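Local coordinates for protein probable 3-hydroxyisobutyrate dehydrogenase (Pseudomonas aeruginosa, PDB 3OBB) that oxidises L-serine and methyl-L-serine using NAD+ as electron acceptor and is possibly involved in serine catabolism, at residues Q5-G10 with R54-G59; M118-V123 with A168-K173; L135-G140 with R158-A163. All coordinates share one frame; numbering follows the deposited sequence.

Contact 1: residues Q5-G10 with R54-G59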
ATOM      1  N   GLN A   5      41.884 -22.751 -15.718  1.00 82.34           N
ATOM      2  CA  GLN A   5      40.810 -23.729 -15.596  1.00 77.89           C
ATOM      3  C   GLN A   5      39.659 -23.200 -14.715  1.00 73.51           C
ATOM      4  O   GLN A   5      39.831 -22.981 -13.507  1.00 74.22           O
ATOM      5  CB  GLN A   5      41.346 -25.049 -15.045  1.00 81.45           C
ATOM      6  CG  GLN A   5      40.299 -26.148 -14.899  1.00 78.94           C
ATOM      7  CD  GLN A   5      39.830 -26.700 -16.232  1.00 76.15           C
ATOM      8  OE1 GLN A   5      40.617 -27.229 -17.024  1.00 76.16           O
ATOM      9  NE2 GLN A   5      38.538 -26.584 -16.486  1.00 71.51           N
ATOM     10  N   ILE A   6      38.492 -23.007 -15.331  1.00 67.65           N
ATOM     11  CA  ILE A   6      37.285 -22.560 -14.628  1.00 62.76           C
ATOM     12  C   ILE A   6      36.324 -23.729 -14.384  1.00 60.64           C
ATOM     13  O   ILE A   6      36.111 -24.550 -15.271  1.00 60.31           O
ATOM     14  CB  ILE A   6      36.553 -21.443 -15.418  1.00 59.84           C
ATOM     15  CG1 ILE A   6      37.261 -20.090 -15.290  1.00 61.18           C
ATOM     16  CG2 ILE A   6      35.143 -21.236 -14.889  1.00 56.12           C
ATOM     17  CD1 ILE A   6      38.657 -20.005 -15.895  1.00 65.99           C
ATOM     18  N   ALA A   7      35.773 -23.826 -13.178  1.00 58.26           N
ATOM     19  CA  ALA A   7      34.627 -24.690 -12.954  1.00 55.91           C
ATOM     20  C   ALA A   7      33.363 -23.813 -12.941  1.00 51.95           C
ATOM     21  O   ALA A   7      33.343 -22.779 -12.274  1.00 51.45           O
ATOM     22  CB  ALA A   7      34.770 -25.474 -11.661  1.00 58.03           C
ATOM     23  N   PHE A   8      32.341 -24.191 -13.714  1.00 48.51           N
ATOM     24  CA  PHE A   8      31.091 -23.422 -13.783  1.00 45.65           C
ATOM     25  C   PHE A   8      29.946 -24.318 -13.313  1.00 44.91           C
ATOM     26  O   PHE A   8      29.634 -25.348 -13.927  1.00 44.49           O
ATOM     27  CB  PHE A   8      30.832 -22.876 -15.202  1.00 43.31           C
ATOM     28  CG  PHE A   8      30.013 -21.608 -15.245  1.00 42.51           C
ATOM     29  CD1 PHE A   8      28.646 -21.617 -14.968  1.00 38.87           C
ATOM     30  CD2 PHE A   8      30.605 -20.405 -15.594  1.00 42.64           C
ATOM     31  CE1 PHE A   8      27.897 -20.445 -15.010  1.00 39.36           C
ATOM     32  CE2 PHE A   8      29.855 -19.216 -15.670  1.00 40.09           C
ATOM     33  CZ  PHE A   8      28.503 -19.232 -15.371  1.00 39.06           C
ATOM     34  N   ILE A   9      29.344 -23.933 -12.197  1.00 44.09           N
ATOM     35  CA  ILE A   9      28.250 -24.697 -11.625  1.00 44.94           C
ATOM     36  C   ILE A   9      26.943 -23.921 -11.865  1.00 43.23           C
ATOM     37  O   ILE A   9      26.782 -22.780 -11.418  1.00 41.49           O
ATOM     38  CB  ILE A   9      28.518 -25.027 -10.117  1.00 47.39           C
ATOM     39  CG1 ILE A   9      29.731 -25.968  -9.988  1.00 51.00           C
ATOM     40  CG2 ILE A   9      27.327 -25.693  -9.458  1.00 47.72           C
ATOM     41  CD1 ILE A   9      30.954 -25.306  -9.403  1.00 51.13           C
ATOM     42  N   GLY A  10      26.032 -24.538 -12.615  1.00 42.49           N
ATOM     43  CA  GLY A  10      24.734 -23.935 -12.882  1.00 39.71           C
ATOM     44  C   GLY A  10      24.690 -23.455 -14.309  1.00 38.02           C
ATOM     45  O   GLY A  10      25.318 -22.448 -14.653  1.00 37.10           O
ATOM     46  N   ARG A  54      31.353 -31.005  -6.930  1.00 67.25           N
ATOM     47  CA  ARG A  54      32.633 -31.317  -6.314  1.00 71.78           C
ATOM     48  C   ARG A  54      33.692 -31.712  -7.351  1.00 72.39           C
ATOM     49  O   ARG A  54      34.796 -31.134  -7.349  1.00 73.39           O
ATOM     50  CB  ARG A  54      32.498 -32.360  -5.193  1.00 76.38           C
ATOM     51  CG  ARG A  54      31.225 -33.192  -5.238  1.00 77.17           C
ATOM     52  CD  ARG A  54      31.429 -34.595  -4.591  1.00 83.03           C
ATOM     53  NE  ARG A  54      30.816 -35.628  -5.440  1.00 85.91           N
ATOM     54  CZ  ARG A  54      29.480 -35.864  -5.487  1.00 85.83           C
ATOM     55  NH1 ARG A  54      28.586 -35.168  -4.702  1.00 84.75           N
ATOM     56  NH2 ARG A  54      29.032 -36.807  -6.320  1.00 87.63           N
ATOM     57  N   ASP A  55      33.350 -32.656  -8.259  1.00 72.54           N
ATOM     58  CA  ASP A  55      34.301 -33.098  -9.292  1.00 73.17           C
ATOM     59  C   ASP A  55      34.862 -31.954 -10.136  1.00 70.32           C
ATOM     60  O   ASP A  55      36.067 -31.966 -10.481  1.00 71.11           O
ATOM     61  CB  ASP A  55      33.681 -34.161 -10.197  1.00 73.49           C
ATOM     62  CG  ASP A  55      34.640 -34.633 -11.306  1.00 76.14           C
ATOM     63  OD1 ASP A  55      35.667 -35.285 -10.989  1.00 79.50           O
ATOM     64  OD2 ASP A  55      34.357 -34.343 -12.499  1.00 76.13           O
ATOM     65  N   ALA A  56      33.984 -30.977 -10.436  1.00 66.23           N
ATOM     66  CA  ALA A  56      34.267 -29.848 -11.332  1.00 63.67           C
ATOM     67  C   ALA A  56      35.397 -28.964 -10.818  1.00 65.29           C
ATOM     68  O   ALA A  56      36.417 -28.739 -11.529  1.00 65.33           O
ATOM     69  CB  ALA A  56      33.000 -29.015 -11.546  1.00 59.22           C
ATOM     70  N   VAL A  57      35.198 -28.478  -9.567  1.00 66.52           N
ATOM     71  CA  VAL A  57      36.181 -27.634  -8.878  1.00 69.23           C
ATOM     72  C   VAL A  57      37.529 -28.343  -8.656  1.00 74.39           C
ATOM     73  O   VAL A  57      38.523 -27.693  -8.356  1.00 76.26           O
ATOM     74  CB  VAL A  57      35.629 -27.107  -7.515  1.00 69.27           C
ATOM     75  CG1 VAL A  57      34.156 -26.662  -7.657  1.00 65.64           C
ATOM     76  CG2 VAL A  57      35.781 -28.160  -6.403  1.00 72.88           C
ATOM     77  N   GLN A  58      37.571 -29.664  -8.829  1.00 77.51           N
ATOM     78  CA  GLN A  58      38.793 -30.424  -8.553  1.00 83.14           C
ATOM     79  C   GLN A  58      39.926 -30.322  -9.595  1.00 84.21           C
ATOM     80  O   GLN A  58      40.726 -31.237  -9.717  1.00 88.69           O
ATOM     81  CB  GLN A  58      38.474 -31.889  -8.194  1.00 86.21           C
ATOM     82  CG  GLN A  58      37.778 -32.106  -6.826  1.00 88.76           C
ATOM     83  CD  GLN A  58      38.611 -31.671  -5.613  1.00 94.22           C
ATOM     84  OE1 GLN A  58      39.287 -32.494  -4.982  1.00100.37           O
ATOM     85  NE2 GLN A  58      38.544 -30.379  -5.268  1.00 92.71           N
ATOM     86  N   GLY A  59      40.005 -29.221 -10.332  1.00 81.37           N
ATOM     87  CA  GLY A  59      41.240 -28.870 -11.048  1.00 83.08           C
ATOM     88  C   GLY A  59      41.405 -27.366 -11.227  1.00 80.99           C
ATOM     89  O   GLY A  59      42.413 -26.904 -11.779  1.00 82.89           O
TER
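Ala7 and Ile9 of strand 5-9 meet Ala56 and Val57 of the short helix 53-57 in a small, buried, mainly apolar helix-on-sheet contact inside the NAD-binding domain. The strand alternates: Gln5, Ala7 and Ile9 point toward helix 53-57 and the loop that follows it, whereas Phe8 points away and packs on Met18, Ala19 and Leu22 of helix 15-24. Ala7 shows how a short side chain permits close approach to a backbone. Its CB sits over the face of the peptide linking Ala56 and Val57, 3.6 Å from Ala56 C, with the CB of Ala56 beside it at 4.0 Å. Two residues further along the strand, Ile9 touches tip to tip: its CD1 lies 3.9 Å from Val57 CG1, the two side chains crossing at a slant, and both also rest on Val63 of the adjacent strand 62-65. Gln5 contributes aliphatic surface instead. Its CG, anti to the backbone N (chi1 -179°), brushes Gly59 O at 3.8 Å; the chain then bends at chi2 (71°), turning the amide back over its own strand, where NE2 makes a weak 3.4 Å bond to Ile6 O. With one helix on the Ala7 and Ile9 side and another on the Phe8 side, the arrangement is typical of the alpha/beta layering of a Rossmann fold, whose first strand leads into the glycine-rich turn at Gly10.

Contact 2: residues M118-V123 with A168-K173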
HETATM    1  N   MSE A 118      36.752 -14.862  -2.293  1.00 63.26           N
HETATM    2  CA  MSE A 118      35.392 -14.948  -2.809  1.00 60.15           C
HETATM    3  C   MSE A 118      34.765 -13.579  -3.074  1.00 55.78           C
HETATM    4  O   MSE A 118      34.982 -12.627  -2.328  1.00 56.20           O
HETATM    5  CB  MSE A 118      34.487 -15.748  -1.864  1.00 60.39           C
HETATM    6  CG  MSE A 118      32.990 -15.646  -2.235  1.00 58.52           C
HETATM    7 SE   MSE A 118      31.829 -16.703  -1.089  0.70 61.89          SE
HETATM    8  CE  MSE A 118      32.255 -18.451  -1.778  1.00 66.14           C
ATOM      9  N   LEU A 119      33.995 -13.499  -4.152  1.00 51.93           N
ATOM     10  CA  LEU A 119      33.168 -12.339  -4.456  1.00 47.94           C
ATOM     11  C   LEU A 119      31.711 -12.777  -4.580  1.00 45.72           C
ATOM     12  O   LEU A 119      31.422 -13.870  -5.092  1.00 45.18           O
ATOM     13  CB  LEU A 119      33.613 -11.710  -5.781  1.00 46.72           C
ATOM     14  CG  LEU A 119      35.034 -11.176  -5.901  1.00 48.36           C
ATOM     15  CD1 LEU A 119      35.267 -10.720  -7.325  1.00 45.97           C
ATOM     16  CD2 LEU A 119      35.297 -10.044  -4.881  1.00 44.95           C
ATOM     17  N   ASP A 120      30.794 -11.941  -4.107  1.00 43.87           N
ATOM     18  CA  ASP A 120      29.400 -12.045  -4.546  1.00 41.06           C
ATOM     19  C   ASP A 120      29.244 -11.086  -5.728  1.00 39.29           C
ATOM     20  O   ASP A 120      29.542  -9.900  -5.627  1.00 39.53           O
ATOM     21  CB  ASP A 120      28.372 -11.804  -3.405  1.00 40.67           C
ATOM     22  CG  ASP A 120      28.561 -10.456  -2.679  1.00 40.13           C
ATOM     23  OD1 ASP A 120      29.476 -10.293  -1.845  1.00 42.24           O
ATOM     24  OD2 ASP A 120      27.754  -9.553  -2.914  1.00 39.09           O
ATOM     25  N   ALA A 121      28.829 -11.613  -6.863  1.00 37.73           N
ATOM     26  CA  ALA A 121      28.759 -10.822  -8.060  1.00 36.89           C
ATOM     27  C   ALA A 121      27.491 -11.160  -8.864  1.00 36.10           C
ATOM     28  O   ALA A 121      27.578 -11.661 -10.013  1.00 35.82           O
ATOM     29  CB  ALA A 121      30.016 -11.005  -8.897  1.00 38.45           C
ATOM     30  N   PRO A 122      26.319 -10.909  -8.253  1.00 34.74           N
ATOM     31  CA  PRO A 122      25.029 -11.083  -8.897  1.00 34.70           C
ATOM     32  C   PRO A 122      24.950 -10.188 -10.087  1.00 34.90           C
ATOM     33  O   PRO A 122      25.647  -9.153 -10.187  1.00 34.70           O
ATOM     34  CB  PRO A 122      24.039 -10.574  -7.856  1.00 33.48           C
ATOM     35  CG  PRO A 122      24.897  -9.639  -6.989  1.00 33.81           C
ATOM     36  CD  PRO A 122      26.143 -10.414  -6.880  1.00 36.02           C
ATOM     37  N   VAL A 123      24.042 -10.549 -10.959  1.00 35.43           N
ATOM     38  CA  VAL A 123      24.112 -10.058 -12.286  1.00 36.99           C
ATOM     39  C   VAL A 123      22.774  -9.423 -12.655  1.00 37.28           C
ATOM     40  O   VAL A 123      21.715  -9.774 -12.091  1.00 37.21           O
ATOM     41  CB  VAL A 123      24.623 -11.230 -13.171  1.00 37.88           C
ATOM     42  CG1 VAL A 123      23.506 -12.032 -13.722  1.00 37.96           C
ATOM     43  CG2 VAL A 123      25.566 -10.738 -14.212  1.00 40.54           C
ATOM     44  N   ALA A 168      27.796  -6.943  -0.416  1.00 37.93           N
ATOM     45  CA  ALA A 168      27.339  -5.644  -0.957  1.00 35.46           C
ATOM     46  C   ALA A 168      26.821  -5.755  -2.376  1.00 33.88           C
ATOM     47  O   ALA A 168      25.976  -4.953  -2.801  1.00 32.38           O
ATOM     48  CB  ALA A 168      28.440  -4.631  -0.902  1.00 36.26           C
ATOM     49  N   GLY A 169      27.304  -6.763  -3.113  1.00 37.36           N
ATOM     50  CA  GLY A 169      26.791  -7.005  -4.454  1.00 35.18           C
ATOM     51  C   GLY A 169      25.341  -7.426  -4.337  1.00 33.88           C
ATOM     52  O   GLY A 169      24.488  -6.935  -5.070  1.00 33.22           O
ATOM     53  N   GLN A 170      25.039  -8.335  -3.409  1.00 34.20           N
ATOM     54  CA  GLN A 170      23.637  -8.742  -3.229  1.00 33.01           C
ATOM     55  C   GLN A 170      22.814  -7.584  -2.759  1.00 32.21           C
ATOM     56  O   GLN A 170      21.661  -7.500  -3.125  1.00 33.42           O
ATOM     57  CB  GLN A 170      23.475  -9.915  -2.261  1.00 32.79           C
ATOM     58  CG  GLN A 170      24.234 -11.192  -2.652  1.00 34.83           C
ATOM     59  CD  GLN A 170      23.818 -11.777  -3.997  1.00 35.11           C
ATOM     60  OE1 GLN A 170      22.745 -11.475  -4.522  1.00 35.26           O
ATOM     61  NE2 GLN A 170      24.662 -12.636  -4.545  1.00 32.90           N
ATOM     62  N   VAL A 171      23.367  -6.698  -1.918  1.00 31.54           N
ATOM     63  CA  VAL A 171      22.563  -5.603  -1.386  1.00 30.35           C
ATOM     64  C   VAL A 171      22.180  -4.693  -2.552  1.00 31.01           C
ATOM     65  O   VAL A 171      21.014  -4.320  -2.687  1.00 31.07           O
ATOM     66  CB  VAL A 171      23.282  -4.795  -0.212  1.00 30.79           C
ATOM     67  CG1 VAL A 171      22.424  -3.666   0.266  1.00 27.30           C
ATOM     68  CG2 VAL A 171      23.608  -5.721   0.995  1.00 30.11           C
ATOM     69  N   ALA A 172      23.162  -4.354  -3.406  1.00 31.94           N
ATOM     70  CA  ALA A 172      22.926  -3.424  -4.511  1.00 31.72           C
ATOM     71  C   ALA A 172      21.873  -4.033  -5.446  1.00 31.74           C
ATOM     72  O   ALA A 172      20.941  -3.330  -5.884  1.00 32.03           O
ATOM     73  CB  ALA A 172      24.267  -3.101  -5.255  1.00 31.82           C
ATOM     74  N   LYS A 173      21.996  -5.343  -5.679  1.00 31.39           N
ATOM     75  CA  LYS A 173      21.124  -6.110  -6.580  1.00 32.27           C
ATOM     76  C   LYS A 173      19.668  -6.114  -6.125  1.00 31.61           C
ATOM     77  O   LYS A 173      18.756  -5.891  -6.925  1.00 30.48           O
ATOM     78  CB  LYS A 173      21.627  -7.568  -6.740  1.00 32.97           C
ATOM     79  CG  LYS A 173      20.728  -8.468  -7.632  1.00 34.13           C
ATOM     80  CD  LYS A 173      20.620  -7.933  -9.067  1.00 36.05           C
ATOM     81  CE  LYS A 173      19.596  -8.703  -9.901  1.00 35.29           C
ATOM     82  NZ  LYS A 173      19.965 -10.149 -10.112  1.00 39.33           N
TER
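Strand 118-120 and the start of helix 168-173 run almost parallel, 7° apart, with their axes 8.3 Å from each other where they come nearest. Asp120 reaches across to the helix: its CG sits between the backbone N and the carbonyl carbon (chi1 55°), and OD2 receives two consecutive amides, that of Gln170 at 3.0 Å, met nearly along the C-O axis of the carboxylate, and that of Gly169 through a weak, strongly bent bond. The other oxygen, OD1, accepts from Gly167 N and His108 NE2, so the carboxylate is gripped from several directions. Gly169 fits tightly, since a CB there would fall only 2.7 Å from Asp120 O. Here the Rossmann domain passes into the long helix 168-196, which carries the chain into its C-terminal part, and Ala168, Val171 and Ala172 also pack on a second subunit. Pro122 wedges into the helix surface, its CG 3.3 Å from Gly169 O. The Gln170 amide crosses the proline ring at a slant, NE2 3.5 Å from Pro122 CD, its rotation fixed by NE2 bonding to Ser97 O and OE1 to Ile99 N. The active-site Lys173 passes alongside the same ring, CB 3.9 Å from Pro122 CG, and then bends at chi2 and chi4. This brings NZ to Val123 O at 2.7 Å, tilted 19° from the carbonyl plane; NZ also hydrogen-bonds Thr98 OG1, of the NAD+ site.

Contact 3: residues L135-G140 with R158-A163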
ATOM      1  N   LEU A 135      26.232  -8.073 -19.550  1.00 39.52           N
ATOM      2  CA  LEU A 135      25.682  -8.089 -18.202  1.00 38.12           C
ATOM      3  C   LEU A 135      26.315  -7.034 -17.305  1.00 37.38           C
ATOM      4  O   LEU A 135      27.472  -6.685 -17.459  1.00 38.69           O
ATOM      5  CB  LEU A 135      25.930  -9.467 -17.568  1.00 36.22           C
ATOM      6  CG  LEU A 135      25.154 -10.650 -18.108  1.00 35.83           C
ATOM      7  CD1 LEU A 135      25.636 -11.927 -17.395  1.00 35.52           C
ATOM      8  CD2 LEU A 135      23.649 -10.420 -17.935  1.00 35.40           C
ATOM      9  N   THR A 136      25.573  -6.531 -16.346  1.00 37.07           N
ATOM     10  CA  THR A 136      26.268  -5.777 -15.294  1.00 37.28           C
ATOM     11  C   THR A 136      26.499  -6.660 -14.080  1.00 35.92           C
ATOM     12  O   THR A 136      25.663  -7.470 -13.719  1.00 35.00           O
ATOM     13  CB  THR A 136      25.715  -4.326 -15.013  1.00 37.78           C
ATOM     14  OG1 THR A 136      25.562  -4.067 -13.587  1.00 37.72           O
ATOM     15  CG2 THR A 136      24.478  -4.066 -15.759  1.00 37.42           C
ATOM     16  N   PHE A 137      27.686  -6.549 -13.519  1.00 35.68           N
ATOM     17  CA  PHE A 137      27.974  -7.261 -12.314  1.00 35.60           C
ATOM     18  C   PHE A 137      27.965  -6.281 -11.192  1.00 36.09           C
ATOM     19  O   PHE A 137      28.467  -5.166 -11.335  1.00 37.21           O
ATOM     20  CB  PHE A 137      29.334  -7.947 -12.410  1.00 35.72           C
ATOM     21  CG  PHE A 137      29.352  -9.113 -13.350  1.00 35.84           C
ATOM     22  CD1 PHE A 137      29.625  -8.928 -14.708  1.00 35.18           C
ATOM     23  CD2 PHE A 137      29.090 -10.406 -12.882  1.00 34.95           C
ATOM     24  CE1 PHE A 137      29.673  -9.998 -15.583  1.00 33.53           C
ATOM     25  CE2 PHE A 137      29.124 -11.495 -13.742  1.00 36.35           C
ATOM     26  CZ  PHE A 137      29.428 -11.300 -15.106  1.00 35.96           C
HETATM   27  N   MSE A 138      27.417  -6.712 -10.064  1.00 36.46           N
HETATM   28  CA  MSE A 138      27.422  -5.915  -8.836  1.00 37.94           C
HETATM   29  C   MSE A 138      28.154  -6.712  -7.769  1.00 38.14           C
HETATM   30  O   MSE A 138      27.706  -7.766  -7.328  1.00 37.35           O
HETATM   31  CB  MSE A 138      26.002  -5.586  -8.405  1.00 36.74           C
HETATM   32  CG  MSE A 138      25.244  -4.826  -9.465  1.00 37.64           C
HETATM   33 SE   MSE A 138      23.376  -4.614  -8.993  0.70 37.65          SE
HETATM   34  CE  MSE A 138      22.733  -3.692 -10.580  1.00 34.58           C
ATOM     35  N   VAL A 139      29.304  -6.196  -7.374  1.00 39.18           N
ATOM     36  CA  VAL A 139      30.320  -7.034  -6.751  1.00 40.22           C
ATOM     37  C   VAL A 139      30.595  -6.608  -5.318  1.00 40.97           C
ATOM     38  O   VAL A 139      30.930  -5.449  -5.076  1.00 42.63           O
ATOM     39  CB  VAL A 139      31.613  -6.958  -7.580  1.00 41.17           C
ATOM     40  CG1 VAL A 139      32.743  -7.731  -6.934  1.00 42.93           C
ATOM     41  CG2 VAL A 139      31.344  -7.466  -8.988  1.00 39.43           C
ATOM     42  N   GLY A 140      30.449  -7.536  -4.379  1.00 40.62           N
ATOM     43  CA  GLY A 140      30.924  -7.342  -3.019  1.00 41.45           C
ATOM     44  C   GLY A 140      32.155  -8.189  -2.733  1.00 44.13           C
ATOM     45  O   GLY A 140      32.270  -9.297  -3.251  1.00 43.96           O
ATOM     46  N   ARG A 158      29.651  -6.166 -19.068  1.00 46.96           N
ATOM     47  CA  ARG A 158      30.102  -4.862 -19.512  1.00 47.43           C
ATOM     48  C   ARG A 158      30.311  -3.909 -18.344  1.00 46.53           C
ATOM     49  O   ARG A 158      31.450  -3.558 -18.065  1.00 48.16           O
ATOM     50  CB  ARG A 158      29.205  -4.290 -20.608  1.00 48.40           C
ATOM     51  CG  ARG A 158      29.490  -2.810 -20.951  1.00 54.24           C
ATOM     52  CD  ARG A 158      29.192  -2.494 -22.424  1.00 63.01           C
ATOM     53  NE  ARG A 158      27.760  -2.472 -22.727  1.00 65.91           N
ATOM     54  CZ  ARG A 158      27.244  -2.701 -23.933  1.00 69.16           C
ATOM     55  NH1 ARG A 158      25.925  -2.674 -24.102  1.00 69.02           N
ATOM     56  NH2 ARG A 158      28.040  -2.957 -24.971  1.00 71.67           N
ATOM     57  N   ASN A 159      29.256  -3.479 -17.661  1.00 44.03           N
ATOM     58  CA  ASN A 159      29.477  -2.637 -16.485  1.00 43.39           C
ATOM     59  C   ASN A 159      29.849  -3.477 -15.284  1.00 41.93           C
ATOM     60  O   ASN A 159      29.146  -4.426 -14.946  1.00 40.24           O
ATOM     61  CB  ASN A 159      28.252  -1.797 -16.141  1.00 42.82           C
ATOM     62  CG  ASN A 159      28.035  -0.676 -17.115  1.00 44.33           C
ATOM     63  OD1 ASN A 159      28.949  -0.304 -17.860  1.00 46.24           O
ATOM     64  ND2 ASN A 159      26.815  -0.127 -17.127  1.00 42.39           N
ATOM     65  N   ILE A 160      30.939  -3.111 -14.626  1.00 42.44           N
ATOM     66  CA  ILE A 160      31.364  -3.848 -13.449  1.00 42.51           C
ATOM     67  C   ILE A 160      31.482  -2.886 -12.290  1.00 42.23           C
ATOM     68  O   ILE A 160      32.369  -2.030 -12.252  1.00 44.40           O
ATOM     69  CB  ILE A 160      32.670  -4.695 -13.694  1.00 44.25           C
ATOM     70  CG1 ILE A 160      32.489  -5.607 -14.914  1.00 42.77           C
ATOM     71  CG2 ILE A 160      32.992  -5.549 -12.486  1.00 45.01           C
ATOM     72  CD1 ILE A 160      33.701  -5.764 -15.720  1.00 45.63           C
ATOM     73  N   PHE A 161      30.564  -3.024 -11.345  1.00 40.38           N
ATOM     74  CA  PHE A 161      30.561  -2.158 -10.196  1.00 40.56           C
ATOM     75  C   PHE A 161      31.048  -2.876  -8.963  1.00 41.17           C
ATOM     76  O   PHE A 161      30.613  -4.000  -8.697  1.00 41.69           O
ATOM     77  CB  PHE A 161      29.148  -1.619  -9.945  1.00 38.49           C
ATOM     78  CG  PHE A 161      28.615  -0.792 -11.067  1.00 38.15           C
ATOM     79  CD1 PHE A 161      27.700  -1.330 -11.971  1.00 35.37           C
ATOM     80  CD2 PHE A 161      29.012   0.532 -11.226  1.00 38.97           C
ATOM     81  CE1 PHE A 161      27.174  -0.563 -12.996  1.00 35.33           C
ATOM     82  CE2 PHE A 161      28.510   1.303 -12.279  1.00 39.20           C
ATOM     83  CZ  PHE A 161      27.589   0.745 -13.170  1.00 38.23           C
ATOM     84  N   HIS A 162      31.963  -2.233  -8.232  1.00 42.03           N
ATOM     85  CA  HIS A 162      32.353  -2.678  -6.901  1.00 42.47           C
ATOM     86  C   HIS A 162      31.402  -1.995  -5.942  1.00 41.05           C
ATOM     87  O   HIS A 162      31.555  -0.810  -5.656  1.00 39.99           O
ATOM     88  CB  HIS A 162      33.798  -2.253  -6.610  1.00 45.82           C
ATOM     89  CG  HIS A 162      34.405  -2.911  -5.409  1.00 48.49           C
ATOM     90  ND1 HIS A 162      33.833  -3.996  -4.775  1.00 49.34           N
ATOM     91  CD2 HIS A 162      35.570  -2.671  -4.762  1.00 50.97           C
ATOM     92  CE1 HIS A 162      34.601  -4.369  -3.767  1.00 49.06           C
ATOM     93  NE2 HIS A 162      35.666  -3.587  -3.744  1.00 52.49           N
ATOM     94  N   ALA A 163      30.384  -2.738  -5.506  1.00 39.28           N
ATOM     95  CA  ALA A 163      29.318  -2.198  -4.699  1.00 38.16           C
ATOM     96  C   ALA A 163      29.757  -1.951  -3.248  1.00 39.71           C
ATOM     97  O   ALA A 163      29.214  -1.072  -2.575  1.00 39.78           O
ATOM     98  CB  ALA A 163      28.121  -3.112  -4.751  1.00 36.43           C
TER
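The ring of Phe161 turns its edge to Thr136, whose OG1 lies in the ring plane 3.8 Å from CD1, while Ile207 of a second subunit packs on the same phenylalanine. That hydroxyl oxygen is buried here without a polar partner in the model. The ring of Phe137 meets Phe153 of helix 143-156 with the planes at about 45°. His162 also works through its edge: with CG anti to the backbone N (chi1 -167°), ND1 donates to Val139 O at 3.3 Å. Val139 O lies in the ring plane, whereas ND1 stands 47° out of the plane of that carbonyl. Ala163 N grips the same oxygen at 2.8 Å from the opposite face. The backbones form a regular parallel ladder, with Phe161 on one face and Phe137 and His162 on the other: Phe137 pairs with Ile160, Met138 with Phe161 and Val139 with His162; Phe137 N bonds to Asn159 O at 2.9 Å, and Phe137 O accepts from Phe161 N at 3.0 Å. Val139 CG2 and Ile160 CG2 pack at 4.3 Å on the face covered by helix 143-156, while Met138 on the other face meets helix 168-196. Two parallel neighbours joined through helix 143-156 form a classic beta-alpha-beta crossover, here closing one edge of the chain's sheet.

How the contacts relate
All three contacts draw on one mixed sheet. Contact 1 lies well apart, its centre 21 Å from that of contact 2 and 23 Å from that of contact 3, and it precedes both along the chain. Contact 3 is nested in the loop that contact 2 closes; their centres are 8 Å apart, and strands 117-124 and 135-140 join them antiparallel, with Asp120 O 2.8 Å from Gly140 N and Pro122 O 3.0 Å from Met138 N. All three border the NAD+ and active-site region: contact 1 holds residues of the NAD+ site, contact 2 carries the active-site Lys173, and in contact 3 the side chain of Met138 lies about 4 Å from that of Lys173.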